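Local coordinates for protein tryptophanyl-tRNA synthetase (Aeropyrum pernix, PDB 3A04) that catalyses the ATP-dependent attachment of L-tryptophan to its cognate tRNA, releasing AMP and diphosphate, at residues T156-F159 and R160-L164. Numbering follows the deposited sequence. Where two conformers were deposited one is given.
Sequences TPYF and RLIQL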
loop_
_atom_site.group_PDB
_atom_site.type_symbol
_atom_site.label_atom_id
_atom_site.label_comp_id
_atom_site.label_asym_id
_atom_site.label_seq_id
_atom_site.Cartn_x
_atom_site.Cartn_y
_atom_site.Cartn_z
ATOM N N THR A 156 -11.089 -2.310 -1.569
ATOM C CA THR A 156 -10.456 -2.940 -0.407
ATOM C C THR A 156 -9.757 -4.254 -0.639
ATOM O O THR A 156 -8.627 -4.406 -0.208
ATOM C CB THR A 156 -11.480 -3.006 0.798
ATOM O OG1 THR A 156 -11.785 -1.660 1.143
ATOM C CG2 THR A 156 -10.779 -3.650 2.039
ATOM N N PRO A 157 -10.419 -5.221 -1.286
ATOM C CA PRO A 157 -9.738 -6.525 -1.394
ATOM C C PRO A 157 -8.410 -6.462 -2.210
ATOM O O PRO A 157 -7.408 -7.188 -1.912
ATOM C CB PRO A 157 -10.795 -7.446 -2.083
ATOM C CG PRO A 157 -12.063 -6.664 -2.160
ATOM C CD PRO A 157 -11.788 -5.208 -1.851
ATOM N N TYR A 158 -8.382 -5.583 -3.214
ATOM C CA TYR A 158 -7.190 -5.421 -4.087
ATOM C C TYR A 158 -6.124 -4.806 -3.238
ATOM O O TYR A 158 -5.006 -5.184 -3.229
ATOM C CB TYR A 158 -7.557 -4.381 -5.175
ATOM C CG TYR A 158 -6.438 -3.747 -5.953
ATOM C CD1 TYR A 158 -5.900 -4.400 -7.062
ATOM C CD2 TYR A 158 -6.053 -2.449 -5.714
ATOM C CE1 TYR A 158 -4.918 -3.785 -7.843
ATOM C CE2 TYR A 158 -5.099 -1.834 -6.468
ATOM C CZ TYR A 158 -4.587 -2.459 -7.558
ATOM O OH TYR A 158 -3.643 -1.780 -8.293
ATOM N N PHE A 159 -6.464 -3.803 -2.481
ATOM C CA PHE A 159 -5.433 -3.174 -1.700
ATOM C C PHE A 159 -4.979 -4.079 -0.535
ATOM O O PHE A 159 -3.852 -4.043 -0.160
ATOM C CB PHE A 159 -5.667 -1.709 -1.068
ATOM C CG PHE A 159 -4.361 -1.008 -0.690
ATOM C CD1 PHE A 159 -3.522 -0.476 -1.640
ATOM C CD2 PHE A 159 -3.969 -0.874 0.631
ATOM C CE1 PHE A 159 -2.358 0.124 -1.268
ATOM C CE2 PHE A 159 -2.789 -0.245 0.951
ATOM C CZ PHE A 159 -2.016 0.219 -0.000
ATOM N N ARG A 160 -5.871 -4.867 0.015
ATOM C CA ARG A 160 -5.427 -5.803 1.065
ATOM C C ARG A 160 -4.343 -6.751 0.537
ATOM O O ARG A 160 -3.411 -7.123 1.259
ATOM C CB ARG A 160 -6.617 -6.620 1.552
ATOM C CG ARG A 160 -6.256 -7.452 2.811
ATOM C CD ARG A 160 -7.509 -8.197 3.355
ATOM N NE ARG A 160 -8.645 -7.349 3.590
ATOM C CZ ARG A 160 -9.898 -7.675 3.293
ATOM N NH1 ARG A 160 -10.170 -8.838 2.730
ATOM N NH2 ARG A 160 -10.871 -6.836 3.584
ATOM N N LEU A 161 -4.396 -7.146 -0.750
ATOM C CA LEU A 161 -3.322 -7.995 -1.184
ATOM C C LEU A 161 -1.993 -7.291 -1.115
ATOM O O LEU A 161 -0.972 -7.940 -0.877
ATOM C CB LEU A 161 -3.534 -8.452 -2.698
ATOM C CG LEU A 161 -4.725 -9.414 -2.932
ATOM C CD1 LEU A 161 -4.933 -9.554 -4.464
ATOM C CD2 LEU A 161 -4.351 -10.766 -2.286
ATOM N N ILE A 162 -2.002 -6.005 -1.509
ATOM C CA ILE A 162 -0.789 -5.242 -1.524
ATOM C C ILE A 162 -0.247 -5.192 -0.100
ATOM O O ILE A 162 0.975 -5.387 0.120
ATOM C CB ILE A 162 -1.031 -3.789 -2.052
ATOM C CG1 ILE A 162 -1.530 -3.825 -3.539
ATOM C CG2 ILE A 162 0.276 -2.955 -1.938
ATOM C CD1 ILE A 162 -2.050 -2.422 -4.024
ATOM N N GLN A 163 -1.131 -4.948 0.860
ATOM C CA GLN A 163 -0.676 -4.925 2.274
ATOM C C GLN A 163 -0.100 -6.276 2.761
ATOM O O GLN A 163 0.946 -6.326 3.404
ATOM C CB GLN A 163 -1.812 -4.561 3.180
ATOM C CG GLN A 163 -2.375 -3.161 2.976
ATOM C CD GLN A 163 -3.661 -2.937 3.800
ATOM O OE1 GLN A 163 -4.726 -3.528 3.511
ATOM N NE2 GLN A 163 -3.571 -2.065 4.817
ATOM N N LEU A 164 -0.723 -7.357 2.366
ATOM C CA LEU A 164 -0.267 -8.672 2.805
ATOM C C LEU A 164 0.952 -9.100 2.000
ATOM O O LEU A 164 1.813 -9.742 2.572
ATOM C CB LEU A 164 -1.378 -9.702 2.675
ATOM C CG LEU A 164 -2.629 -9.343 3.539
ATOM C CD1 LEU A 164 -3.645 -10.510 3.402
ATOM C CD2 LEU A 164 -2.341 -9.106 5.002
HETATM O O HOH W 1 -7.327 -3.059 2.276
#
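Phe159 packs between Ile162 and Gln163, three and four residues on, in a local contact within helix 156-165, which follows strand 147-150, outermost in the sheet of this chain, in the class I synthetase Rossmann-type domain and lies at the dimer interface. In the one of two deposited Phe159 conformers described here, CG is anti to the backbone N (chi1 -161°) and the side chain crosses those of Ile162 and Gln163 at about a right angle. Ile162 CB lies over one face of the ring, offset toward the rim, and Ile162 CD1 lies near Phe159 CD1. Gln163 approaches with its methylene, CG lying 3.6 Å from Phe159 CE2, and its amide plane is turned 42° from the ring. Beyond this cluster Phe159 meets its counterpart, Phe159 of the second subunit. Tyr158 and Ile162 instead face helix 183-197, where Asp195 binds the Tyr158 hydroxyl; Ile162 CD1 also touches Tyr158 CE2 at 4.0 Å. Arg160 bends at chi3 (-53°), which brings NH2 back to 3.5 Å from Thr156 CG2. Arg160 NE and Gln163 NE2 bond to Thr152 O and Gln151 O of the second subunit, respectively. An alanine in place of Gln163 would probably leave that Gln151 carbonyl without its amide donor, cost a water one of its contacts and remove the cover beside the Phe159 ring. Among the helical bonds, Gln163 N bonds to Phe159 O at 3.0 Å. Thr156 O is met by Arg160 N at 2.8 Å and by the same water, which lies 3.1 Å from Thr156 O and 2.9 Å from Gln163 OE1.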